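Local coordinates for competence/damage-inducible protein CinA (Agrobacterium tumefaciens, PDB 2A9S) that belongs to the competence-damaged (CinA) family and probably hydrolyses the amide of nicotinamide mononucleotide in pyridine nucleotide salvage, at the interface of chains A and B. Numbering follows the deposited sequence. Chains: chain A/B, competence/damage-inducible protein CinA.

Contact 1: the interface of chains A and B. Residues chain A 54-55, 97, 99; chain B 61, 63-64, 67.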
ATOM      1  N   ASP A  54      -6.660   4.808   8.025  1.00 13.91           N
ATOM      2  CA  ASP A  54      -6.127   4.207   9.235  1.00 14.64           C
ATOM      3  C   ASP A  54      -4.890   3.385   8.917  1.00 14.80           C
ATOM      4  O   ASP A  54      -3.797   3.717   9.392  1.00 16.94           O
ATOM      5  CB  ASP A  54      -7.189   3.393   9.938  1.00 14.43           C
ATOM      6  CG  ASP A  54      -6.693   2.796  11.260  1.00 17.67           C
ATOM      7  OD1 ASP A  54      -6.283   3.597  12.136  1.00 21.56           O
ATOM      8  OD2 ASP A  54      -6.725   1.554  11.398  1.00 17.94           O
ATOM      9  N   ARG A  55      -5.051   2.351   8.104  1.00 13.06           N
ATOM     10  CA  ARG A  55      -3.898   1.548   7.692  1.00 12.23           C
ATOM     11  C   ARG A  55      -4.222   0.792   6.433  1.00 11.86           C
ATOM     12  O   ARG A  55      -5.379   0.721   6.007  1.00 12.44           O
ATOM     13  CB  ARG A  55      -3.464   0.568   8.803  1.00 11.44           C
ATOM     14  CG  ARG A  55      -4.522  -0.486   9.116  1.00 12.56           C
ATOM     15  CD  ARG A  55      -4.222  -1.229  10.419  1.00 13.31           C
ATOM     16  NE  ARG A  55      -4.324  -0.341  11.566  1.00 14.32           N
ATOM     17  CZ  ARG A  55      -3.900  -0.637  12.792  1.00 17.05           C
ATOM     18  NH1 ARG A  55      -3.325  -1.823  13.072  1.00 16.49           N
ATOM     19  NH2 ARG A  55      -4.044   0.256  13.737  1.00 18.34           N
ATOM     20  N   ARG A  97      -8.690  -6.115  12.049  1.00 21.02           N
ATOM     21  CA  ARG A  97      -7.287  -5.872  12.402  1.00 19.89           C
ATOM     22  C   ARG A  97      -6.885  -4.388  12.208  1.00 19.03           C
ATOM     23  O   ARG A  97      -5.717  -4.059  11.924  1.00 18.56           O
ATOM     24  CB  ARG A  97      -6.357  -6.840  11.676  1.00 20.30           C
ATOM     25  CG  ARG A  97      -6.557  -8.275  12.164  1.00 23.29           C
ATOM     26  CD  ARG A  97      -5.889  -9.284  11.294  1.00 26.59           C
ATOM     27  NE  ARG A  97      -6.265 -10.667  11.643  1.00 29.11           N
ATOM     28  CZ  ARG A  97      -5.446 -11.715  11.551  1.00 29.55           C
ATOM     29  NH1 ARG A  97      -4.185 -11.568  11.167  1.00 28.09           N
ATOM     30  NH2 ARG A  97      -5.883 -12.922  11.860  1.00 31.44           N
ATOM     31  N   ARG A  99      -8.451   0.008  13.207  1.00 16.47           N
ATOM     32  CA  ARG A  99      -9.367   0.873  13.933  1.00 17.49           C
ATOM     33  C   ARG A  99     -10.348   1.537  12.987  1.00 16.79           C
ATOM     34  O   ARG A  99     -11.033   2.466  13.385  1.00 17.74           O
ATOM     35  CB  ARG A  99      -8.599   1.957  14.720  1.00 18.01           C
ATOM     36  CG  ARG A  99      -7.373   1.447  15.416  1.00 22.66           C
ATOM     37  CD  ARG A  99      -6.917   2.428  16.467  1.00 32.74           C
ATOM     38  NE  ARG A  99      -6.468   1.720  17.666  1.00 37.50           N
ATOM     39  CZ  ARG A  99      -7.175   1.624  18.790  1.00 40.52           C
ATOM     40  NH1 ARG A  99      -8.369   2.207  18.899  1.00 41.26           N
ATOM     41  NH2 ARG A  99      -6.678   0.946  19.817  1.00 43.39           N
TER
ATOM     42  N   THR B  61      -0.697   5.987  10.831  1.00 18.96           N
ATOM     43  CA  THR B  61      -0.951   6.198  12.244  1.00 18.88           C
ATOM     44  C   THR B  61       0.168   5.574  13.059  1.00 19.21           C
ATOM     45  O   THR B  61       0.765   4.557  12.671  1.00 18.94           O
ATOM     46  CB  THR B  61      -2.339   5.667  12.675  1.00 19.59           C
ATOM     47  OG1 THR B  61      -2.380   4.240  12.533  1.00 18.83           O
ATOM     48  CG2 THR B  61      -3.467   6.301  11.778  1.00 19.06           C
ATOM     49  N   ASP B  63      -0.250   4.251  15.927  1.00 16.10           N
ATOM     50  CA  ASP B  63      -0.800   3.003  16.428  1.00 16.52           C
ATOM     51  C   ASP B  63      -0.490   1.888  15.435  1.00 15.28           C
ATOM     52  O   ASP B  63      -0.153   0.775  15.847  1.00 15.30           O
ATOM     53  CB  ASP B  63      -2.319   3.089  16.642  1.00 17.51           C
ATOM     54  CG  ASP B  63      -2.879   1.813  17.195  1.00 22.49           C
ATOM     55  OD1 ASP B  63      -2.584   1.512  18.364  1.00 26.76           O
ATOM     56  OD2 ASP B  63      -3.559   1.078  16.450  1.00 29.75           O
ATOM     57  N   ALA B  64      -0.596   2.182  14.133  1.00 14.47           N
ATOM     58  CA  ALA B  64      -0.336   1.176  13.111  1.00 12.16           C
ATOM     59  C   ALA B  64       1.135   0.812  13.076  1.00 11.41           C
ATOM     60  O   ALA B  64       1.465  -0.342  12.847  1.00 11.13           O
ATOM     61  CB  ALA B  64      -0.793   1.651  11.695  1.00 13.07           C
ATOM     62  N   ASP B  67       1.487  -1.485  16.181  1.00 12.16           N
ATOM     63  CA  ASP B  67       0.668  -2.713  16.024  1.00 12.95           C
ATOM     64  C   ASP B  67       1.188  -3.628  14.907  1.00 12.70           C
ATOM     65  O   ASP B  67       1.408  -4.836  15.110  1.00 14.06           O
ATOM     66  CB  ASP B  67      -0.826  -2.336  15.820  1.00 14.77           C
ATOM     67  CG  ASP B  67      -1.737  -3.559  15.679  1.00 17.20           C
ATOM     68  OD1 ASP B  67      -1.346  -4.653  16.122  1.00 24.62           O
ATOM     69  OD2 ASP B  67      -2.862  -3.455  15.143  1.00 22.81           O
TER
HETATM   70  O   HOH W   1      -4.399   2.875  13.603  1.00 21.49           O

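Contact 2: the interface of chains A and B. Residues chain A 35, 38, 147-148, 151; chain B 41, 44-45.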
ATOM      1  N   THR A  35      -3.955  -4.333  -6.891  1.00 12.36           N
ATOM      2  CA  THR A  35      -3.640  -2.876  -7.016  1.00 11.72           C
ATOM      3  C   THR A  35      -2.343  -2.488  -6.314  1.00 10.85           C
ATOM      4  O   THR A  35      -1.848  -1.373  -6.473  1.00 11.32           O
ATOM      5  CB  THR A  35      -4.755  -1.977  -6.426  1.00 10.59           C
ATOM      6  OG1 THR A  35      -5.110  -2.453  -5.110  1.00 11.76           O
ATOM      7  CG2 THR A  35      -6.001  -1.965  -7.343  1.00 10.98           C
ATOM      8  N   LEU A  38      -2.035   0.973  -4.556  1.00  9.89           N
ATOM      9  CA  LEU A  38      -2.542   2.168  -5.241  1.00  9.13           C
ATOM     10  C   LEU A  38      -3.874   2.671  -4.696  1.00  8.58           C
ATOM     11  O   LEU A  38      -4.192   3.834  -4.909  1.00  9.66           O
ATOM     12  CB  LEU A  38      -2.675   1.960  -6.750  1.00  9.79           C
ATOM     13  CG  LEU A  38      -1.367   1.639  -7.473  1.00  8.49           C
ATOM     14  CD1 LEU A  38      -1.616   1.442  -8.997  1.00 10.73           C
ATOM     15  CD2 LEU A  38      -0.340   2.757  -7.197  1.00 13.33           C
ATOM     16  N   ARG A 147      -2.108  -3.858 -17.761  1.00 11.18           N
ATOM     17  CA  ARG A 147      -1.880  -4.032 -16.324  1.00 10.09           C
ATOM     18  C   ARG A 147      -2.210  -2.750 -15.520  1.00 10.09           C
ATOM     19  O   ARG A 147      -2.984  -2.809 -14.565  1.00  9.80           O
ATOM     20  CB  ARG A 147      -0.437  -4.492 -16.093  1.00  9.81           C
ATOM     21  CG  ARG A 147      -0.135  -4.785 -14.641  1.00 10.61           C
ATOM     22  CD  ARG A 147       1.290  -5.254 -14.482  1.00 12.15           C
ATOM     23  NE  ARG A 147       1.643  -5.540 -13.095  1.00 12.98           N
ATOM     24  CZ  ARG A 147       1.676  -6.739 -12.513  1.00 17.67           C
ATOM     25  NH1 ARG A 147       1.314  -7.848 -13.175  1.00 18.54           N
ATOM     26  NH2 ARG A 147       2.065  -6.839 -11.241  1.00 15.72           N
ATOM     27  N   THR A 148      -1.611  -1.615 -15.905  1.00 10.30           N
ATOM     28  CA  THR A 148      -1.893  -0.337 -15.255  1.00 10.56           C
ATOM     29  C   THR A 148      -3.387   0.024 -15.420  1.00 10.24           C
ATOM     30  O   THR A 148      -4.045   0.479 -14.475  1.00 10.42           O
ATOM     31  CB  THR A 148      -1.006   0.813 -15.844  1.00 11.68           C
ATOM     32  OG1 THR A 148       0.375   0.465 -15.706  1.00 13.02           O
ATOM     33  CG2 THR A 148      -1.246   2.095 -15.034  1.00 11.94           C
ATOM     34  N   ARG A 151      -5.463  -2.046 -12.982  1.00  9.41           N
ATOM     35  CA  ARG A 151      -5.186  -1.537 -11.638  1.00  9.42           C
ATOM     36  C   ARG A 151      -5.921  -0.219 -11.360  1.00  9.77           C
ATOM     37  O   ARG A 151      -6.561  -0.036 -10.306  1.00  9.66           O
ATOM     38  CB  ARG A 151      -3.674  -1.433 -11.409  1.00  8.75           C
ATOM     39  CG  ARG A 151      -3.062  -2.842 -11.245  1.00  9.47           C
ATOM     40  CD  ARG A 151      -1.568  -2.855 -11.621  1.00 10.21           C
ATOM     41  NE  ARG A 151      -0.726  -1.859 -10.982  1.00 12.27           N
ATOM     42  CZ  ARG A 151      -0.106  -2.010  -9.805  1.00 11.68           C
ATOM     43  NH1 ARG A 151      -0.313  -3.104  -9.039  1.00 11.81           N
ATOM     44  NH2 ARG A 151       0.709  -1.050  -9.388  1.00 14.55           N
TER
ATOM     45  N   GLY B  41       3.193   0.147  -4.856  1.00  8.92           N
ATOM     46  CA  GLY B  41       2.456   0.387  -6.109  1.00  9.80           C
ATOM     47  C   GLY B  41       3.439   0.425  -7.286  1.00  9.32           C
ATOM     48  O   GLY B  41       3.207  -0.176  -8.322  1.00  9.61           O
ATOM     49  N   THR B  44       4.915  -3.008  -8.111  1.00  9.53           N
ATOM     50  CA  THR B  44       3.930  -3.943  -8.686  1.00 10.28           C
ATOM     51  C   THR B  44       3.375  -3.468 -10.035  1.00 10.51           C
ATOM     52  O   THR B  44       2.559  -4.146 -10.645  1.00 11.11           O
ATOM     53  CB  THR B  44       2.790  -4.262  -7.686  1.00 10.19           C
ATOM     54  OG1 THR B  44       2.139  -3.033  -7.294  1.00  8.82           O
ATOM     55  CG2 THR B  44       3.366  -5.002  -6.464  1.00 10.23           C
ATOM     56  N   GLU B  45       3.854  -2.315 -10.519  1.00 10.91           N
ATOM     57  CA  GLU B  45       3.509  -1.881 -11.877  1.00 12.16           C
ATOM     58  C   GLU B  45       4.176  -2.822 -12.862  1.00 12.58           C
ATOM     59  O   GLU B  45       3.789  -2.904 -14.020  1.00 13.59           O
ATOM     60  CB  GLU B  45       4.043  -0.466 -12.131  1.00 12.01           C
ATOM     61  CG  GLU B  45       3.127   0.601 -11.557  1.00 16.67           C
ATOM     62  CD  GLU B  45       1.870   0.735 -12.393  1.00 19.99           C
ATOM     63  OE1 GLU B  45       1.959   1.325 -13.506  1.00 21.42           O
ATOM     64  OE2 GLU B  45       0.803   0.267 -11.936  1.00 19.51           O
TER
HETATM   65  O   HOH W   2       1.847  -1.901 -15.714  1.00 22.05           O

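Contact 3: the interface of chains A and B. Residues chain A 148-149, 152; chain B 3-5.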
ATOM      1  N   THR A 148      -1.611  -1.615 -15.905  1.00 10.30           N
ATOM      2  CA  THR A 148      -1.893  -0.337 -15.255  1.00 10.56           C
ATOM      3  C   THR A 148      -3.387   0.024 -15.420  1.00 10.24           C
ATOM      4  O   THR A 148      -4.045   0.479 -14.475  1.00 10.42           O
ATOM      5  CB  THR A 148      -1.006   0.813 -15.844  1.00 11.68           C
ATOM      6  OG1 THR A 148       0.375   0.465 -15.706  1.00 13.02           O
ATOM      7  CG2 THR A 148      -1.246   2.095 -15.034  1.00 11.94           C
ATOM      8  N   GLU A 149      -3.926  -0.192 -16.630  1.00  9.95           N
ATOM      9  CA  GLU A 149      -5.351   0.054 -16.900  1.00  9.84           C
ATOM     10  C   GLU A 149      -6.312  -0.697 -15.960  1.00  9.40           C
ATOM     11  O   GLU A 149      -7.251  -0.090 -15.415  1.00  9.41           O
ATOM     12  CB  GLU A 149      -5.665  -0.248 -18.369  1.00 10.92           C
ATOM     13  CG  GLU A 149      -4.946   0.706 -19.336  1.00 11.68           C
ATOM     14  CD  GLU A 149      -3.477   0.327 -19.726  1.00 17.58           C
ATOM     15  OE1 GLU A 149      -2.805  -0.531 -19.110  1.00 13.88           O
ATOM     16  OE2 GLU A 149      -2.963   0.929 -20.702  1.00 19.80           O
ATOM     17  N   LEU A 152      -5.871   0.697 -12.324  1.00 10.32           N
ATOM     18  CA  LEU A 152      -6.536   1.985 -12.117  1.00 11.32           C
ATOM     19  C   LEU A 152      -8.060   1.804 -12.136  1.00 10.52           C
ATOM     20  O   LEU A 152      -8.766   2.439 -11.351  1.00 11.49           O
ATOM     21  CB  LEU A 152      -6.068   3.028 -13.133  1.00 11.22           C
ATOM     22  CG  LEU A 152      -4.599   3.441 -12.916  1.00 12.57           C
ATOM     23  CD1 LEU A 152      -4.168   4.345 -14.056  1.00 15.46           C
ATOM     24  CD2 LEU A 152      -4.417   4.104 -11.539  1.00 15.68           C
TER
ATOM     25  N   MET B   3      -0.148   2.589 -20.754  1.00 34.27           N
ATOM     26  CA  MET B   3      -0.341   3.482 -19.565  1.00 33.72           C
ATOM     27  C   MET B   3       0.754   3.197 -18.555  1.00 32.79           C
ATOM     28  O   MET B   3       0.919   2.040 -18.147  1.00 33.00           O
ATOM     29  CB  MET B   3      -1.703   3.211 -18.922  1.00 34.07           C
ATOM     30  CG  MET B   3      -2.201   4.302 -18.009  1.00 33.72           C
ATOM     31  SD  MET B   3      -3.967   4.178 -17.768  1.00 36.01           S
ATOM     32  CE  MET B   3      -4.354   5.878 -17.322  1.00 35.07           C
ATOM     33  N   SER B   4       1.507   4.231 -18.167  1.00 30.55           N
ATOM     34  CA  SER B   4       2.500   4.130 -17.081  1.00 28.89           C
ATOM     35  C   SER B   4       2.219   5.188 -16.016  1.00 26.09           C
ATOM     36  O   SER B   4       2.321   6.379 -16.286  1.00 27.93           O
ATOM     37  CB  SER B   4       3.935   4.271 -17.614  1.00 29.19           C
ATOM     38  OG  SER B   4       4.877   3.958 -16.581  1.00 33.09           O
ATOM     39  N   LEU B   5       1.876   4.767 -14.810  1.00 22.02           N
ATOM     40  CA  LEU B   5       1.438   5.706 -13.779  1.00 19.01           C
ATOM     41  C   LEU B   5       2.588   6.573 -13.234  1.00 15.92           C
ATOM     42  O   LEU B   5       2.413   7.775 -12.961  1.00 16.48           O
ATOM     43  CB  LEU B   5       0.760   4.936 -12.637  1.00 18.42           C
ATOM     44  CG  LEU B   5       0.258   5.678 -11.393  1.00 19.13           C
ATOM     45  CD1 LEU B   5      -0.884   6.626 -11.698  1.00 18.56           C
ATOM     46  CD2 LEU B   5      -0.161   4.662 -10.304  1.00 20.44           C
TER

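Contact 4: the interface of chains A and B. Residues chain A 40, 44, 53; chain B 35-36, 58, 60, 151.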
ATOM      1  N   ALA A  40      -4.761   2.761  -1.300  1.00  7.76           N
ATOM      2  CA  ALA A  40      -4.233   3.629  -0.231  1.00  8.25           C
ATOM      3  C   ALA A  40      -3.486   4.818  -0.854  1.00  8.15           C
ATOM      4  O   ALA A  40      -3.607   5.938  -0.347  1.00  8.74           O
ATOM      5  CB  ALA A  40      -3.339   2.852   0.723  1.00  7.68           C
ATOM      6  N   THR A  44      -4.391   8.789  -0.217  1.00  9.34           N
ATOM      7  CA  THR A  44      -3.434   9.612   0.517  1.00  9.86           C
ATOM      8  C   THR A  44      -2.829  10.698  -0.388  1.00 10.34           C
ATOM      9  O   THR A  44      -1.989  11.478   0.051  1.00 11.02           O
ATOM     10  CB  THR A  44      -2.360   8.780   1.201  1.00 10.56           C
ATOM     11  OG1 THR A  44      -1.684   7.987   0.234  1.00  9.49           O
ATOM     12  CG2 THR A  44      -2.972   7.818   2.244  1.00 11.62           C
ATOM     13  N   VAL A  53      -7.510   7.826   6.749  1.00 13.35           N
ATOM     14  CA  VAL A  53      -6.897   6.569   6.365  1.00 14.29           C
ATOM     15  C   VAL A  53      -6.185   5.957   7.579  1.00 14.88           C
ATOM     16  O   VAL A  53      -5.233   6.530   8.110  1.00 16.43           O
ATOM     17  CB  VAL A  53      -5.957   6.729   5.147  1.00 14.53           C
ATOM     18  CG1 VAL A  53      -5.359   5.381   4.797  1.00 15.93           C
ATOM     19  CG2 VAL A  53      -6.690   7.274   3.949  1.00 12.98           C
TER
ATOM     20  N   THR B  35       4.222   7.763   1.933  1.00 11.86           N
ATOM     21  CA  THR B  35       4.044   7.384   0.524  1.00 10.30           C
ATOM     22  C   THR B  35       2.731   6.617   0.315  1.00 10.86           C
ATOM     23  O   THR B  35       2.314   6.386  -0.817  1.00  9.76           O
ATOM     24  CB  THR B  35       5.227   6.552  -0.043  1.00 10.47           C
ATOM     25  OG1 THR B  35       5.549   5.445   0.829  1.00  9.59           O
ATOM     26  CG2 THR B  35       6.457   7.409  -0.290  1.00 10.96           C
ATOM     27  N   GLY B  36       2.100   6.191   1.414  1.00  9.15           N
ATOM     28  CA  GLY B  36       0.727   5.656   1.324  1.00 10.32           C
ATOM     29  C   GLY B  36       0.491   4.442   0.448  1.00 10.69           C
ATOM     30  O   GLY B  36      -0.638   4.184   0.023  1.00 12.41           O
ATOM     31  N   VAL B  58       1.065  -0.359   5.222  1.00 11.95           N
ATOM     32  CA  VAL B  58       0.855   1.071   5.144  1.00 12.03           C
ATOM     33  C   VAL B  58       0.384   1.566   6.521  1.00 12.34           C
ATOM     34  O   VAL B  58      -0.730   1.273   6.931  1.00 11.88           O
ATOM     35  CB  VAL B  58      -0.128   1.445   4.005  1.00 13.06           C
ATOM     36  CG1 VAL B  58      -0.271   2.956   3.919  1.00 12.96           C
ATOM     37  CG2 VAL B  58       0.387   0.871   2.652  1.00 13.65           C
ATOM     38  N   TYR B  60       0.322   4.894   8.483  0.50 17.17           N
ATOM     39  CA  TYR B  60       0.305   6.345   8.694  0.50 18.63           C
ATOM     40  C   TYR B  60       0.235   6.661  10.167  0.50 18.62           C
ATOM     41  O   TYR B  60       0.996   7.475  10.690  0.50 18.87           O
ATOM     42  CB  TYR B  60      -0.941   6.929   8.060  0.50 19.37           C
ATOM     43  CG  TYR B  60      -1.511   6.103   6.945  0.50 19.66           C
ATOM     44  CD1 TYR B  60      -1.420   6.541   5.632  0.50 19.35           C
ATOM     45  CD2 TYR B  60      -2.122   4.878   7.196  0.50 18.10           C
ATOM     46  CE1 TYR B  60      -1.930   5.835   4.618  0.50 17.14           C
ATOM     47  CE2 TYR B  60      -2.629   4.138   6.178  0.50 21.70           C
ATOM     48  CZ  TYR B  60      -2.530   4.622   4.877  0.50 21.59           C
ATOM     49  OH  TYR B  60      -3.043   3.902   3.840  0.50 22.12           O
ATOM     50  N   ARG B 151       6.237  12.661  -2.170  1.00  8.28           N
ATOM     51  CA  ARG B 151       5.920  11.230  -2.247  1.00  8.83           C
ATOM     52  C   ARG B 151       6.695  10.493  -3.382  1.00  8.58           C
ATOM     53  O   ARG B 151       7.294   9.426  -3.173  1.00  7.64           O
ATOM     54  CB  ARG B 151       4.413  11.074  -2.339  1.00  9.56           C
ATOM     55  CG  ARG B 151       3.804  11.300  -0.973  1.00  8.91           C
ATOM     56  CD  ARG B 151       2.341  11.715  -1.024  1.00 10.57           C
ATOM     57  NE  ARG B 151       1.443  10.898  -1.818  1.00 13.48           N
ATOM     58  CZ  ARG B 151       0.713   9.883  -1.350  1.00 13.24           C
ATOM     59  NH1 ARG B 151       0.854   9.499  -0.077  1.00 13.77           N
ATOM     60  NH2 ARG B 151      -0.143   9.242  -2.167  1.00 13.23           N
TER

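Contact 1: the interface of chains A and B
Strand 53-59 of chain A, joined by the loop residue A:Arg99, meets the first turns of helix 62-69 of chain B and the loop residue B:Thr61 before it. Both chains are copies of a CinA-family protein, and the two-fold interface, plausibly that of a dimer, illustrates how one arginine can serve several carboxylates. A:Arg55 leaves its backbone with CG wedged between N and the carbonyl carbon (chi1 65°), and a further bend at chi3 brings its guanidinium edge up to the helix. A:Arg55 NH1 bonds to B:Asp67 OD2 at 2.7 Å, and A:Arg55 NH2 to B:Asp63 OD2 at 2.9 Å. Both carboxylate oxygens lie in the guanidinium plane and are met on their anti sides. The carboxylates are turned well away from that plane, the one of B:Asp63 by 51°. One guanidinium face rests near its rim on B:Ala64 CA. Behind it, A:Asp54 OD2 takes A:Arg55 NE at 3.1 Å and the backbone N of A:Arg99 at 2.9 Å, from opposite faces of the carboxylate, and so limits rotation of the arginine. A:Arg99 NE adds a weak salt bridge to B:Asp63 OD2 at 3.2 Å, with the two flat groups nearly perpendicular. Water 1 links A:Asp54 OD1, A:Arg55 NH2 and the hydroxyl B:Thr61 OG1, the last at 2.7 Å. That hydroxyl also accepts the backbone N of B:Ala64 at 3.2 Å, capping the start of the helix.

Contact 2: the interface of chains A and B
Two guanidinium groups of chain A, those of A:Arg151 and A:Arg147, are set differently against the turn that follows helix 38-43 of chain B. A:Arg151 has the carbonyl oxygen B:Thr44 O over one face, toward the rim, while B:Glu45 OE2 and the carbonyl of B:Gly41 lie at its edge. A:Arg147 instead turns its own edge to B:Thr44 O, which receives NE at 3.0 Å and NH2 at 2.8 Å. Its extended chain, with CG anti to the backbone N (chi1 -176°), reaches out from the first residue of helix 147-167. A:Arg151 makes a matching side-on grip on the carboxylate: NE comes to B:Glu45 OE2 at 2.8 Å, nearly along the C-O axis, and NH2 at 2.9 Å on the anti lone pair. Two donors on one oxygen form a salt bridge that would favour the charged carboxylate. A:Arg151 NH1 bonds to the hydroxyl B:Thr44 OG1 at 3.0 Å, tilted from the guanidinium plane. The bend of B:Glu45 at chi2 (-73°) turns the carboxylate toward the start of helix 147-167 of chain A, where B:Glu45 OE1 accepts A:Thr148 OG1 at 2.8 Å on its syn side. Water 2 joins that hydroxyl to the backbone of the same glutamate, lying 2.8 Å from B:Glu45 O.

Contact 3: the interface of chains A and B
The thioether of B:Met3 lies against A:Leu152, with the methyl CE 3.6 Å from the leucine methyl CD1 and the sulfur SD 3.7 Å from that same CD1. It shows how a chain terminus can be secured on a partner's helix by one long apolar side chain flanked by backbone bonds. B:Met3 is the first modelled residue of its chain, and its side chain runs extended beyond CG. CG lies anti to the backbone N (chi1 -162°), which sends the chain across the first turns of helix 147-167 of chain A. The methyl CG2 of A:Thr148 packs on B:Met3 CG at 3.8 Å, the two side chains crossing at about a right angle. About a quarter-turn round the chain, A:Glu149 bends at chi2 (85°), laying its carboxyl carbon CD 3.5 Å from B:Met3 CB. At the polar rim the hydroxyl A:Thr148 OG1 lies above the carbonyl plane and 3.0 Å from B:Met3 O, a bond competing with B:Glu45 for the one hydroxyl hydrogen. The backbone N of B:Met3 gives a longer bond to A:Glu149 OE2 at 3.3 Å, also from above the carboxylate plane. The site fixes the N-terminal segment of one subunit on its neighbour and probably helps to hold the pair together.

Contact 4: the interface of chains A and B
The ring of B:Tyr60 lies against A:Val53, with A:Thr44 at its CE1 edge on the same side, an example of an aromatic group filling a seam where two copies of a subunit meet. A:Val53 covers one face, its CB 4.0 Å above the ring plane and displaced toward the rim. The closer approach of its CG1 to the ring is too short to be trusted, and the tyrosine or valine may be somewhat misplaced. The methyl A:Thr44 CG2 meets the ring at B:Tyr60 CE1, 3.3 Å away, and the two side chains cross at about a right angle. The ring points its phenol oxygen toward helix 38-43 of chain A, where B:Tyr60 OH lies 3.3 Å from the methyl A:Ala40 CB. B:Gly36, in the conserved ESCTGG segment of the family, lies near A:Ala40, though its short approach there is doubtful. At the polar rim, A:Thr44 places OG1 between its backbone N and carbonyl carbon (chi1 57°), which points the hydroxyl back at the last turn of helix 38-43. Held there, A:Thr44 OG1 accepts B:Arg151 NH1 at 3.0 Å, tilted 19° from the guanidinium plane. The guanidinium of B:Arg151 lies flat beneath the backbone carbonyl, with A:Thr44 O 3.3 Å above its centre. The hydroxyl A:Thr44 OG1 donates to A:Ala40 O at 2.9 Å.

The four contacts follow one another along a single two-fold interface. Contact 2 and contact 3, whose C-alpha centres are about 7 Å apart, share A:Thr148 at the start of helix 147-167. Contact 4 lies about 15 Å from contact 2 and about 12 Å from contact 1, while contact 1 and contact 3 stand at opposite ends, about 29 Å apart. Strand 53-59 joins contact 1 to contact 4. The pairing of A:Arg151 with B:Thr44 in contact 2 returns as B:Arg151 with A:Thr44 in contact 4. Because every contact has a twin, the ionic and apolar patches are doubled, consistent with a dimer, though the structure alone does not show its stability.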